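Local coordinates for protein ribonuclease (Chelonia mydas, PDB 2ZPO) that probably cleaves single- and double-stranded RNA on the 3' side of pyrimidine nucleotides, as a secreted endonuclease of the pancreatic ribonuclease family, at residues A[34-42]-A[88-96]; A[98-106]-A[111-119]. All coordinates share one frame; numbering follows the deposited sequence.

Interaction 1 ties the loop 34-42 to the loop leading into strand 94-108 and its first part, and interaction 2 pairs the following part of that strand with 111-119, so the two lie in series along the chain. Their centres are about 21 Å apart, on opposite sides of the chain's centre, about 15 Å from it for interaction 1 and about 7 Å for interaction 2. Both also reach one sulfate ion: Lys-41 weakly from interaction 1, His-114 and the backbone of Tyr-115 from interaction 2; His-11 also binds it. His-11 and His-114 are the probable proton acceptor and donor, so the sulfate position is consistent with a scissile-phosphate site.

Interaction 1. Residues A[34-42]-A[88-96]; sequences GMTLPVCKF and QRPPCNYNG. Unlike the reference sequence in segment 34-42: Leu-37 (reference Ser). With SO4 (sulfate ion), chain B.
The hydroxyl of Tyr-94 gives its proton to the carbonyl of Lys-41, with OH 2.6 Å from Lys-41 O. The C=O...donor angle is 135° and the donor lies in the carbonyl plane, so a lone pair of Lys-41 O is used. That oxygen also lies at the ring edge, in the plane of the ring, 3.2 Å from Tyr-94 CE1. At the other edge Thr-36 CG2 stands 4.0 Å from Tyr-94 CE2. Outside the two segments the tyrosine side chain packs on Cys-26, Met-30 and Leu-83, and its backbone N is hydrogen-bonded to Asn-27 OD1.

A covalent tie lies alongside, the disulfide between Cys-40 SG and Cys-92 SG. Its chi3 of -86° makes it left-handed, and each SG is anti to its own carbonyl carbon, beside its backbone N. Thr-36 flanks it, CB standing 3.6 Å from Cys-92 SG. The third tie is in the backbone: Cys-40 N donates to Gln-88 O at 2.9 Å. In the modelled conformer of Gln-88, its amide end meets Val-39 at a slant, NE2 3.6 Å from Val-39 CG1. The Pro-90 ring packs against the Thr-36 carbonyl, CG 3.7 Å from O.

Lys-41 extends fully, with CG anti to the backbone N. Its NZ is hydrogen-bonded to Asn-44 OD1 and, weakly at 3.4 Å, to sulfate O1; its side chain also touches His-11. The disulfide at Cys-40 and the tyrosine on the lysine's own carbonyl hold the backbone from which this side chain springs into the probable substrate site, as in the active-site cleft of the pancreatic ribonuclease fold.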
# COMPACT_ATOMS: atom_id res chain seq x y z
N GLY A 34 -2.95 -7.62 -9.01
CA GLY A 34 -2.04 -7.62 -10.17
C GLY A 34 -0.57 -7.64 -9.81
O GLY A 34 0.27 -7.28 -10.61
N MET A 35 -0.27 -8.06 -8.58
CA MET A 35 1.09 -7.98 -8.06
C MET A 35 1.84 -9.33 -7.96
O MET A 35 2.92 -9.43 -7.36
CB MET A 35 1.10 -7.21 -6.73
CG MET A 35 0.96 -5.70 -6.93
SD MET A 35 0.93 -4.81 -5.34
CE MET A 35 -0.70 -5.25 -4.76
N THR A 36 1.30 -10.37 -8.61
CA THR A 36 1.99 -11.67 -8.63
C THR A 36 2.27 -12.20 -10.04
O THR A 36 2.74 -13.33 -10.20
CB THR A 36 1.27 -12.75 -7.80
OG1 THR A 36 -0.00 -13.03 -8.36
CG2 THR A 36 1.09 -12.29 -6.35
N LEU A 37 1.99 -11.38 -11.05
CA LEU A 37 2.42 -11.69 -12.41
C LEU A 37 3.06 -10.47 -13.04
O LEU A 37 2.60 -9.34 -12.81
CB LEU A 37 1.24 -12.17 -13.25
CG LEU A 37 0.87 -13.65 -13.23
CD1 LEU A 37 -0.22 -13.90 -14.23
CD2 LEU A 37 2.07 -14.55 -13.52
N PRO A 38 4.13 -10.68 -13.84
CA PRO A 38 4.77 -11.97 -14.13
C PRO A 38 5.67 -12.53 -13.01
O PRO A 38 6.09 -13.69 -13.09
CB PRO A 38 5.59 -11.67 -15.38
CG PRO A 38 5.92 -10.21 -15.26
CD PRO A 38 4.77 -9.56 -14.55
N VAL A 39 5.94 -11.74 -11.98
CA VAL A 39 6.79 -12.17 -10.85
C VAL A 39 6.14 -11.77 -9.51
O VAL A 39 5.28 -10.90 -9.47
CB VAL A 39 8.21 -11.53 -10.91
CG1 VAL A 39 9.00 -12.07 -12.12
CG2 VAL A 39 8.13 -10.01 -10.99
N CYS A 40 6.57 -12.41 -8.42
CA CYS A 40 6.08 -12.07 -7.08
C CYS A 40 6.68 -10.75 -6.60
O CYS A 40 7.90 -10.66 -6.46
CB CYS A 40 6.46 -13.15 -6.07
SG CYS A 40 6.07 -14.82 -6.53
N LYS A 41 5.84 -9.73 -6.38
CA LYS A 41 6.31 -8.51 -5.71
C LYS A 41 6.75 -8.87 -4.28
O LYS A 41 6.08 -9.63 -3.57
CB LYS A 41 5.25 -7.41 -5.71
CG LYS A 41 5.74 -6.04 -5.16
CD LYS A 41 4.69 -4.98 -5.38
CE LYS A 41 5.16 -3.64 -4.84
NZ LYS A 41 3.98 -2.74 -4.61
N PHE A 42 7.90 -8.33 -3.86
CA PHE A 42 8.48 -8.72 -2.58
C PHE A 42 7.67 -8.26 -1.36
O PHE A 42 7.47 -9.03 -0.41
CB PHE A 42 9.94 -8.26 -2.49
CG PHE A 42 10.89 -9.16 -3.25
CD1 PHE A 42 11.14 -10.46 -2.81
CD2 PHE A 42 11.56 -8.70 -4.38
CE1 PHE A 42 12.02 -11.30 -3.50
CE2 PHE A 42 12.44 -9.53 -5.08
CZ PHE A 42 12.67 -10.83 -4.63
N GLN A 88 11.38 -14.66 -6.99
CA GLN A 88 10.38 -14.00 -7.83
C GLN A 88 9.45 -14.95 -8.60
O GLN A 88 8.47 -14.48 -9.18
CB GLN A 88 11.07 -13.07 -8.86
CG GLN A 88 12.01 -13.80 -9.83
CD GLN A 88 12.37 -13.01 -11.09
OE1 GLN A 88 12.67 -13.60 -12.13
NE2 GLN A 88 12.35 -11.68 -11.00
N ARG A 89 9.81 -16.29 -8.65
CA ARG A 89 9.02 -17.30 -9.47
C ARG A 89 7.81 -17.49 -8.57
O ARG A 89 7.94 -17.99 -7.47
CB ARG A 89 9.83 -18.56 -9.63
CG ARG A 89 9.34 -19.34 -10.80
CD ARG A 89 10.14 -20.60 -11.00
NE ARG A 89 9.38 -21.54 -11.81
CZ ARG A 89 9.34 -21.53 -13.14
NH1 ARG A 89 8.61 -22.43 -13.78
NH2 ARG A 89 10.03 -20.63 -13.82
N PRO A 90 6.57 -17.29 -9.09
CA PRO A 90 5.42 -18.14 -8.55
C PRO A 90 5.57 -19.55 -8.31
O PRO A 90 6.34 -20.17 -9.05
CB PRO A 90 4.24 -17.70 -9.44
CG PRO A 90 4.70 -16.51 -10.21
CD PRO A 90 6.19 -16.68 -10.36
N PRO A 91 4.82 -20.14 -7.36
CA PRO A 91 3.81 -19.51 -6.53
C PRO A 91 4.32 -18.46 -5.58
O PRO A 91 5.42 -18.59 -5.05
CB PRO A 91 3.26 -20.67 -5.67
CG PRO A 91 3.70 -21.87 -6.30
CD PRO A 91 4.91 -21.60 -7.13
N CYS A 92 3.50 -17.44 -5.33
CA CYS A 92 3.83 -16.32 -4.48
C CYS A 92 3.08 -16.49 -3.17
O CYS A 92 1.86 -16.30 -3.13
CB CYS A 92 3.36 -15.02 -5.14
SG CYS A 92 4.02 -14.76 -6.79
N ASN A 93 3.79 -16.86 -2.11
CA ASN A 93 3.21 -16.98 -0.77
C ASN A 93 3.67 -15.87 0.13
O ASN A 93 4.87 -15.53 0.15
CB ASN A 93 3.57 -18.33 -0.15
CG ASN A 93 2.91 -19.48 -0.87
OD1 ASN A 93 1.70 -19.62 -0.82
ND2 ASN A 93 3.70 -20.29 -1.57
N TYR A 94 2.74 -15.27 0.87
CA TYR A 94 3.04 -14.10 1.68
C TYR A 94 2.79 -14.34 3.15
O TYR A 94 2.01 -15.21 3.50
CB TYR A 94 2.20 -12.89 1.21
CG TYR A 94 2.63 -12.40 -0.15
CD1 TYR A 94 3.64 -11.43 -0.28
CD2 TYR A 94 2.07 -12.93 -1.31
CE1 TYR A 94 4.06 -11.00 -1.52
CE2 TYR A 94 2.49 -12.50 -2.59
CZ TYR A 94 3.49 -11.54 -2.68
OH TYR A 94 3.92 -11.10 -3.92
N ASN A 95 3.50 -13.59 3.99
CA ASN A 95 3.13 -13.42 5.39
C ASN A 95 2.71 -11.96 5.55
O ASN A 95 3.00 -11.13 4.69
CB ASN A 95 4.29 -13.74 6.33
CG ASN A 95 4.73 -15.19 6.25
OD1 ASN A 95 3.92 -16.12 6.39
ND2 ASN A 95 6.02 -15.40 5.99
N GLY A 96 2.01 -11.64 6.63
CA GLY A 96 1.48 -10.29 6.76
C GLY A 96 1.34 -9.90 8.22
O GLY A 96 1.28 -10.77 9.09
S SO4 B . 5.11 1.88 -5.37
O1 SO4 B . 4.45 0.58 -5.37
O2 SO4 B . 6.56 1.73 -5.49
O3 SO4 B . 4.64 2.73 -6.48
O4 SO4 B . 4.87 2.53 -4.10

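Interaction 2. Residues A[98-106]-A[111-119]; sequences TSTQRIRIA and LPVHYDRAI. With SO4 (sulfate ion), chain B; SO4 (sulfate ion), chain D; SO4 (sulfate ion), chain C.
The Tyr-115 ring meets Ile-103 CG2 at its edge, near the ring plane and 3.8 Å from Tyr-115 CE1; the two side chains cross at about a right angle. With CG anti to the backbone N (chi1 -179°), the phenol lies along the face of Ile-103 and Ile-105, where its ring also meets that of His-11. In the modelled conformer of Ile-119, CD1 lies 3.8 Å above one face of the Arg-102 guanidinium, offset toward the rim; Arg-102 NE is hydrogen-bonded to Ser-72 O. In the His-114 conformer described, sulfate O3 lies in the ring plane at the edge, 2.8 Å from ND1, while Tyr-115 N holds sulfate O4 at 2.7 Å. Arg-117 NH2 sits over one face of the Arg-104 guanidinium, 3.5 Å from Arg-104 NH1; Ala-118 O holds Arg-117 NH1, and the Arg-104 NE salt bridge to Asp-71 would ease the crowding of charge. At that guanidinium's edge, in plane, a water bridges NH1 to OD2 in the modelled conformer of Asp-116.

The backbones form a twisted antiparallel beta hairpin, strands 148° apart, with two classic beta bulges. Arg-104 O accepts from Asp-116 N (2.9 Å) and Arg-117 N (3.2 Å); Val-113 and His-114 both face Ala-106.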
# COMPACT_ATOMS: atom_id res chain seq x y z
N THR A 98 -0.68 -6.48 10.63
CA THR A 98 -1.48 -5.27 10.59
C THR A 98 -0.98 -4.26 11.63
O THR A 98 -0.32 -4.63 12.62
CB THR A 98 -2.98 -5.56 10.79
OG1 THR A 98 -3.22 -6.14 12.08
CG2 THR A 98 -3.50 -6.52 9.72
N SER A 99 -1.27 -2.99 11.39
CA SER A 99 -0.86 -1.93 12.33
C SER A 99 -1.73 -0.70 12.10
O SER A 99 -2.63 -0.71 11.23
CB SER A 99 0.61 -1.55 12.12
OG SER A 99 0.79 -1.12 10.78
N THR A 100 -1.50 0.33 12.92
CA THR A 100 -2.14 1.63 12.75
C THR A 100 -1.04 2.68 12.86
O THR A 100 -0.48 2.89 13.96
CB THR A 100 -3.27 1.87 13.79
OG1 THR A 100 -4.11 0.70 13.87
CG2 THR A 100 -4.14 3.04 13.37
N GLN A 101 -0.69 3.31 11.73
CA GLN A 101 0.54 4.09 11.64
C GLN A 101 0.34 5.24 10.67
O GLN A 101 -0.45 5.10 9.71
CB GLN A 101 1.67 3.21 11.11
CG GLN A 101 2.10 2.07 12.05
CD GLN A 101 3.33 1.39 11.54
OE1 GLN A 101 4.45 1.86 11.75
NE2 GLN A 101 3.14 0.32 10.79
N ARG A 102 1.03 6.35 10.94
CA ARG A 102 1.16 7.39 9.90
C ARG A 102 1.99 6.81 8.75
O ARG A 102 2.76 5.85 8.92
CB ARG A 102 1.80 8.68 10.45
CG ARG A 102 0.97 9.34 11.58
CD ARG A 102 1.76 10.41 12.33
NE ARG A 102 2.26 11.46 11.46
CZ ARG A 102 3.53 11.84 11.35
NH1 ARG A 102 4.49 11.29 12.08
NH2 ARG A 102 3.84 12.82 10.51
N ILE A 103 1.82 7.41 7.58
CA ILE A 103 2.52 6.91 6.39
C ILE A 103 3.23 8.04 5.64
O ILE A 103 2.83 9.21 5.71
CB ILE A 103 1.57 6.14 5.40
CG1 ILE A 103 0.45 7.05 4.86
CG2 ILE A 103 1.01 4.89 6.09
CD1 ILE A 103 -0.41 6.43 3.75
N ARG A 104 4.26 7.63 4.88
CA ARG A 104 5.07 8.53 4.06
C ARG A 104 4.87 8.07 2.63
O ARG A 104 5.11 6.89 2.31
CB ARG A 104 6.56 8.44 4.45
CG ARG A 104 7.46 9.31 3.58
CD ARG A 104 8.87 9.39 4.11
NE ARG A 104 8.89 10.17 5.34
CZ ARG A 104 9.95 10.32 6.12
NH1 ARG A 104 11.10 9.74 5.76
NH2 ARG A 104 9.85 11.04 7.23
N ILE A 105 4.33 8.95 1.82
CA ILE A 105 4.09 8.65 0.40
C ILE A 105 4.84 9.66 -0.50
O ILE A 105 5.28 10.69 -0.02
CB ILE A 105 2.55 8.60 0.05
CG1 ILE A 105 1.89 9.98 0.24
CG2 ILE A 105 1.86 7.53 0.90
CD1 ILE A 105 0.40 10.01 -0.21
N ALA A 106 4.99 9.33 -1.78
CA ALA A 106 5.48 10.31 -2.76
C ALA A 106 4.29 10.88 -3.49
O ALA A 106 3.40 10.12 -3.94
CB ALA A 106 6.41 9.64 -3.77
N LEU A 111 -1.23 14.66 -6.21
CA LEU A 111 -1.77 13.29 -6.15
C LEU A 111 -0.70 12.27 -5.74
O LEU A 111 0.48 12.40 -6.11
CB LEU A 111 -2.38 12.87 -7.48
CG LEU A 111 -3.57 13.72 -7.94
CD1 LEU A 111 -3.93 13.29 -9.35
CD2 LEU A 111 -4.80 13.65 -6.99
N PRO A 112 -1.12 11.22 -5.01
CA PRO A 112 -0.20 10.14 -4.62
C PRO A 112 0.27 9.31 -5.81
O PRO A 112 -0.55 8.92 -6.65
CB PRO A 112 -1.04 9.28 -3.67
CG PRO A 112 -2.44 9.58 -3.98
CD PRO A 112 -2.48 11.00 -4.48
N VAL A 113 1.57 9.00 -5.86
CA VAL A 113 2.11 8.15 -6.93
C VAL A 113 2.91 6.94 -6.42
O VAL A 113 3.03 5.95 -7.11
CB VAL A 113 2.92 8.97 -7.98
CG1 VAL A 113 2.00 9.93 -8.75
CG2 VAL A 113 4.03 9.73 -7.31
N HIS A 114 3.47 7.04 -5.22
CA HIS A 114 4.15 5.88 -4.63
C HIS A 114 3.95 5.82 -3.12
O HIS A 114 3.78 6.83 -2.46
CB HIS A 114 5.66 5.91 -4.88
CG HIS A 114 6.04 6.10 -6.32
ND1 HIS A 114 5.72 5.18 -7.29
CD2 HIS A 114 6.71 7.09 -6.94
CE1 HIS A 114 6.18 5.60 -8.46
NE2 HIS A 114 6.78 6.76 -8.28
N TYR A 115 4.01 4.61 -2.59
CA TYR A 115 4.03 4.43 -1.14
C TYR A 115 5.47 4.28 -0.74
O TYR A 115 6.19 3.46 -1.33
CB TYR A 115 3.22 3.19 -0.78
CG TYR A 115 3.15 2.91 0.71
CD1 TYR A 115 2.13 3.45 1.49
CD2 TYR A 115 4.14 2.15 1.35
CE1 TYR A 115 2.08 3.23 2.86
CE2 TYR A 115 4.08 1.91 2.72
CZ TYR A 115 3.05 2.44 3.47
OH TYR A 115 2.96 2.24 4.83
N ASP A 116 5.91 5.03 0.27
CA ASP A 116 7.29 4.88 0.74
C ASP A 116 7.39 3.92 1.92
O ASP A 116 7.92 2.83 1.78
CB ASP A 116 7.94 6.22 1.04
CG ASP A 116 9.39 6.05 1.42
OD1 ASP A 116 10.00 5.08 0.92
OD2 ASP A 116 9.91 6.88 2.18
N ARG A 117 6.88 4.33 3.08
CA ARG A 117 6.96 3.49 4.27
C ARG A 117 5.97 3.96 5.32
O ARG A 117 5.45 5.07 5.21
CB ARG A 117 8.40 3.51 4.82
CG ARG A 117 8.89 4.86 5.35
CD ARG A 117 10.25 4.61 6.02
NE ARG A 117 10.85 5.78 6.62
CZ ARG A 117 10.60 6.21 7.85
NH1 ARG A 117 9.73 5.56 8.62
NH2 ARG A 117 11.22 7.29 8.31
N ALA A 118 5.75 3.12 6.33
CA ALA A 118 5.09 3.53 7.56
C ALA A 118 6.07 4.31 8.43
O ALA A 118 7.29 4.05 8.38
CB ALA A 118 4.56 2.32 8.31
N ILE A 119 5.53 5.28 9.17
CA ILE A 119 6.28 6.10 10.12
C ILE A 119 6.16 5.48 11.51
O ILE A 119 5.08 5.02 11.90
CB ILE A 119 5.74 7.55 10.18
CG1 ILE A 119 6.01 8.29 8.88
CG2 ILE A 119 6.34 8.32 11.37
CD1 ILE A 119 5.12 9.49 8.69
S SO4 B . 5.11 1.88 -5.37
O1 SO4 B . 4.45 0.58 -5.37
O2 SO4 B . 6.56 1.73 -5.49
O3 SO4 B . 4.64 2.73 -6.48
O4 SO4 B . 4.87 2.53 -4.10
S SO4 D . -2.20 -9.39 12.67
O1 SO4 D . -1.74 -10.23 11.55
O2 SO4 D . -1.18 -8.37 13.01
O3 SO4 D . -3.47 -8.78 12.31
O4 SO4 D . -2.41 -10.23 13.85
S SO4 C . 7.99 -0.25 6.28
O1 SO4 C . 7.56 -1.66 6.30
O2 SO4 C . 8.81 0.05 7.45
O3 SO4 C . 8.80 0.06 5.10
O4 SO4 C . 6.79 0.59 6.26
O HOH W 1 2.92 6.24 13.10
O HOH W 2 11.83 7.76 3.62